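PDB 1H21: split-soret cytochrome C from Desulfovibrio desulfuricans, which carries two c-type haems and an iron-sulfur centre per subunit, works in electron transport as a homodimer and may take part in sulfate reduction. Local coordinates for the interface of chains A and B. Numbering follows the deposited sequence. Chains: chain A/B, Split-soret cytochrome C.

The interface of chains A and B. Residues chain A 215-218, 221-224; chain B 151-152, 155, 160-163.
One carboxylate oxygen, OE1 of B:Glu161, reaches into the loop of chain A that follows haem ligand A:His213 and gathers two N-H groups. The backbone N of A:Gly217 lies 2.7 Å from B:Glu161 OE1 and meets its syn lone pair, on the side of the other oxygen. On the anti side the amide ND2 of A:Asn221 gives a nearly straight bond to B:Glu161 OE1 (2.9 Å, 176° at the hydrogen). The two side chains cross at about a right angle, their amide and carboxylate planes 71° apart, yet the oxygen stays in the asparagine's own amide plane. Glutamate suits the place because its chain, extended beyond CG, reaches the partner's loop and one oxygen can take two donors; these should steady its negative charge. Asparagine, with CG anti to its backbone N (chi1 -177°), sends a neutral donor outward, while the main-chain O of A:Asn221 accepts from the backbone N of B:Ala162 at 2.9 Å, in the plane of that peptide carbonyl. A:Gly217 takes a positive phi, easy without a side chain. Beside this cluster the stem of A:Lys216, long enough to offer apolar surface, obliquely crosses B:Thr163, whose compact, branched side chain turns OG1 to A:Lys216 CG at 3.5 Å and near A:Asn221 ND2.

Further along, chain A packs on helix 147-158 of chain B and the loop just after it. A:Trp222 sets its CB against CB of B:Cys155 at 3.7 Å; its broad indole brings the CD1 edge near the carbonyl O of B:Cys155 and, in plane, that of B:Ile160. B:Ser152, small enough for close approach, takes the backbone N-H of A:Lys224 on its hydroxyl OG at 3.1 Å. With CG anti to its carbonyl carbon, A:Lys224 lays CG 3.8 Å from CB of B:Ala162 and near B:Val151 CG1; a bend at chi2 then carries CE past B:Ala162 O. Together polar clasp and packing tie the haem-binding C-terminal segment of one subunit to its partner, supporting the homodimer whose haems both subunits share.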
ATOM      1  N   THR A 215     -22.877   0.793  -6.479  1.00 43.67           N
ATOM      2  CA  THR A 215     -23.897  -0.158  -6.905  1.00 45.98           C
ATOM      3  C   THR A 215     -24.020  -0.222  -8.432  1.00 46.56           C
ATOM      4  O   THR A 215     -24.398   0.756  -9.098  1.00 42.27           O
ATOM      5  CB  THR A 215     -25.256   0.161  -6.272  1.00 45.20           C
ATOM      6  OG1 THR A 215     -25.113   0.190  -4.847  1.00 45.37           O
ATOM      7  CG2 THR A 215     -26.279  -0.920  -6.648  1.00 48.44           C
ATOM      8  N   LYS A 216     -23.611  -1.362  -8.978  1.00 49.37           N
ATOM      9  CA  LYS A 216     -23.642  -1.609 -10.412  1.00 53.11           C
ATOM     10  C   LYS A 216     -25.016  -1.255 -10.986  1.00 54.48           C
ATOM     11  O   LYS A 216     -26.058  -1.560 -10.387  1.00 55.83           O
ATOM     12  CB  LYS A 216     -23.317  -3.081 -10.671  1.00 56.38           C
ATOM     13  CG  LYS A 216     -23.058  -3.428 -12.129  1.00 59.74           C
ATOM     14  CD  LYS A 216     -22.688  -4.920 -12.276  1.00 65.11           C
ATOM     15  CE  LYS A 216     -21.490  -5.151 -13.215  1.00 64.61           C
ATOM     16  NZ  LYS A 216     -21.796  -6.079 -14.346  1.00 65.34           N
ATOM     17  N   GLY A 217     -25.010  -0.586 -12.133  1.00 53.98           N
ATOM     18  CA  GLY A 217     -26.243  -0.178 -12.772  1.00 52.46           C
ATOM     19  C   GLY A 217     -26.604   1.247 -12.407  1.00 54.47           C
ATOM     20  O   GLY A 217     -27.326   1.917 -13.158  1.00 54.54           O
ATOM     21  N   ASN A 218     -26.139   1.719 -11.248  1.00 54.40           N
ATOM     22  CA  ASN A 218     -26.461   3.083 -10.821  1.00 50.49           C
ATOM     23  C   ASN A 218     -25.772   4.119 -11.684  1.00 51.70           C
ATOM     24  O   ASN A 218     -24.591   3.984 -12.050  1.00 53.37           O
ATOM     25  CB  ASN A 218     -26.099   3.333  -9.353  1.00 47.92           C
ATOM     26  CG  ASN A 218     -26.872   4.511  -8.749  1.00 46.06           C
ATOM     27  OD1 ASN A 218     -26.696   5.668  -9.156  1.00 42.61           O
ATOM     28  ND2 ASN A 218     -27.741   4.213  -7.777  1.00 42.70           N
ATOM     29  N   ASN A 221     -22.554   5.222 -10.115  1.00 38.60           N
ATOM     30  CA  ASN A 221     -21.613   4.170  -9.749  1.00 39.07           C
ATOM     31  C   ASN A 221     -20.193   4.397 -10.293  1.00 44.11           C
ATOM     32  O   ASN A 221     -19.744   3.712 -11.216  1.00 45.82           O
ATOM     33  CB  ASN A 221     -22.164   2.821 -10.208  1.00 35.15           C
ATOM     34  CG  ASN A 221     -21.281   1.680  -9.808  1.00 40.52           C
ATOM     35  OD1 ASN A 221     -20.614   1.729  -8.776  1.00 43.07           O
ATOM     36  ND2 ASN A 221     -21.250   0.647 -10.627  1.00 46.32           N
ATOM     37  N   TRP A 222     -19.480   5.346  -9.688  1.00 44.16           N
ATOM     38  CA  TRP A 222     -18.119   5.689 -10.104  1.00 42.58           C
ATOM     39  C   TRP A 222     -16.997   5.320  -9.131  1.00 41.83           C
ATOM     40  O   TRP A 222     -15.860   5.118  -9.550  1.00 43.20           O
ATOM     41  CB  TRP A 222     -18.004   7.198 -10.319  1.00 43.17           C
ATOM     42  CG  TRP A 222     -19.006   7.765 -11.221  1.00 46.75           C
ATOM     43  CD1 TRP A 222     -19.244   7.401 -12.508  1.00 47.38           C
ATOM     44  CD2 TRP A 222     -19.934   8.805 -10.912  1.00 46.98           C
ATOM     45  NE1 TRP A 222     -20.267   8.152 -13.026  1.00 48.20           N
ATOM     46  CE2 TRP A 222     -20.713   9.021 -12.066  1.00 47.36           C
ATOM     47  CE3 TRP A 222     -20.186   9.574  -9.767  1.00 46.75           C
ATOM     48  CZ2 TRP A 222     -21.735   9.971 -12.118  1.00 47.84           C
ATOM     49  CZ3 TRP A 222     -21.198  10.524  -9.814  1.00 49.31           C
ATOM     50  CH2 TRP A 222     -21.963  10.711 -10.985  1.00 50.76           C
ATOM     51  N   ALA A 223     -17.307   5.266  -7.838  1.00 38.61           N
ATOM     52  CA  ALA A 223     -16.298   5.015  -6.813  1.00 37.58           C
ATOM     53  C   ALA A 223     -15.779   3.604  -6.530  1.00 38.14           C
ATOM     54  O   ALA A 223     -16.533   2.618  -6.535  1.00 39.12           O
ATOM     55  CB  ALA A 223     -16.740   5.651  -5.519  1.00 36.08           C
ATOM     56  N   LYS A 224     -14.479   3.529  -6.255  1.00 34.84           N
ATOM     57  CA  LYS A 224     -13.832   2.271  -5.899  1.00 37.30           C
ATOM     58  C   LYS A 224     -13.100   2.521  -4.591  1.00 34.66           C
ATOM     59  O   LYS A 224     -12.478   3.571  -4.417  1.00 34.55           O
ATOM     60  CB  LYS A 224     -12.848   1.808  -6.980  1.00 38.78           C
ATOM     61  CG  LYS A 224     -13.479   1.002  -8.110  1.00 42.06           C
ATOM     62  CD  LYS A 224     -13.969  -0.340  -7.618  1.00 43.82           C
ATOM     63  CE  LYS A 224     -14.872  -1.023  -8.634  1.00 45.45           C
ATOM     64  NZ  LYS A 224     -15.219  -2.380  -8.163  1.00 44.91           N
TER
ATOM     65  N   VAL B 151      -9.107   6.141  -9.807  1.00 29.92           N
ATOM     66  CA  VAL B 151     -10.220   5.487 -10.471  1.00 29.89           C
ATOM     67  C   VAL B 151     -11.544   6.268 -10.437  1.00 31.75           C
ATOM     68  O   VAL B 151     -12.139   6.529 -11.489  1.00 35.62           O
ATOM     69  CB  VAL B 151     -10.435   4.060  -9.897  1.00 28.38           C
ATOM     70  CG1 VAL B 151     -11.511   3.347 -10.684  1.00 24.94           C
ATOM     71  CG2 VAL B 151      -9.132   3.264  -9.954  1.00 30.46           C
ATOM     72  N   SER B 152     -12.014   6.612  -9.238  1.00 29.77           N
ATOM     73  CA  SER B 152     -13.273   7.341  -9.075  1.00 30.97           C
ATOM     74  C   SER B 152     -13.359   8.647  -9.881  1.00 30.74           C
ATOM     75  O   SER B 152     -14.359   8.904 -10.543  1.00 30.72           O
ATOM     76  CB  SER B 152     -13.530   7.633  -7.598  1.00 29.59           C
ATOM     77  OG  SER B 152     -13.648   6.431  -6.860  1.00 29.02           O
ATOM     78  N   CYS B 155     -13.669   7.811 -13.547  1.00 33.76           N
ATOM     79  CA  CYS B 155     -14.983   7.282 -13.898  1.00 36.57           C
ATOM     80  C   CYS B 155     -16.006   8.388 -13.935  1.00 38.78           C
ATOM     81  O   CYS B 155     -16.906   8.397 -14.774  1.00 41.39           O
ATOM     82  CB  CYS B 155     -15.444   6.246 -12.879  1.00 37.54           C
ATOM     83  SG  CYS B 155     -14.739   4.632 -13.128  1.00 40.67           S
ATOM     84  N   ILE B 160     -18.268   6.701 -16.613  1.00 40.54           N
ATOM     85  CA  ILE B 160     -18.016   5.288 -16.832  1.00 40.13           C
ATOM     86  C   ILE B 160     -18.171   4.559 -15.492  1.00 42.09           C
ATOM     87  O   ILE B 160     -17.562   4.955 -14.487  1.00 41.99           O
ATOM     88  CB  ILE B 160     -16.581   5.097 -17.384  1.00 37.35           C
ATOM     89  CG1 ILE B 160     -16.507   5.698 -18.794  1.00 37.55           C
ATOM     90  CG2 ILE B 160     -16.191   3.621 -17.379  1.00 39.41           C
ATOM     91  CD1 ILE B 160     -15.118   5.733 -19.429  1.00 35.29           C
ATOM     92  N   GLU B 161     -19.036   3.546 -15.460  1.00 44.10           N
ATOM     93  CA  GLU B 161     -19.237   2.776 -14.240  1.00 45.78           C
ATOM     94  C   GLU B 161     -17.909   2.146 -13.828  1.00 47.99           C
ATOM     95  O   GLU B 161     -17.192   1.605 -14.680  1.00 48.09           O
ATOM     96  CB  GLU B 161     -20.272   1.695 -14.456  1.00 43.47           C
ATOM     97  CG  GLU B 161     -21.678   2.212 -14.528  1.00 47.66           C
ATOM     98  CD  GLU B 161     -22.672   1.116 -14.206  1.00 55.14           C
ATOM     99  OE1 GLU B 161     -22.808   0.761 -13.017  1.00 56.77           O
ATOM    100  OE2 GLU B 161     -23.290   0.574 -15.144  1.00 65.84           O
ATOM    101  N   ALA B 162     -17.590   2.218 -12.533  1.00 48.46           N
ATOM    102  CA  ALA B 162     -16.348   1.673 -11.997  1.00 44.56           C
ATOM    103  C   ALA B 162     -16.335   0.132 -12.076  1.00 46.17           C
ATOM    104  O   ALA B 162     -15.304  -0.513 -11.824  1.00 45.66           O
ATOM    105  CB  ALA B 162     -16.139   2.170 -10.562  1.00 38.97           C
ATOM    106  N   THR B 163     -17.484  -0.448 -12.436  1.00 48.84           N
ATOM    107  CA  THR B 163     -17.635  -1.904 -12.569  1.00 50.44           C
ATOM    108  C   THR B 163     -17.594  -2.354 -14.038  1.00 47.94           C
ATOM    109  O   THR B 163     -17.791  -3.534 -14.342  1.00 53.32           O
ATOM    110  CB  THR B 163     -18.992  -2.397 -11.960  1.00 50.51           C
ATOM    111  OG1 THR B 163     -20.081  -1.707 -12.596  1.00 50.66           O
ATOM    112  CG2 THR B 163     -19.029  -2.188 -10.444  1.00 48.84           C
TER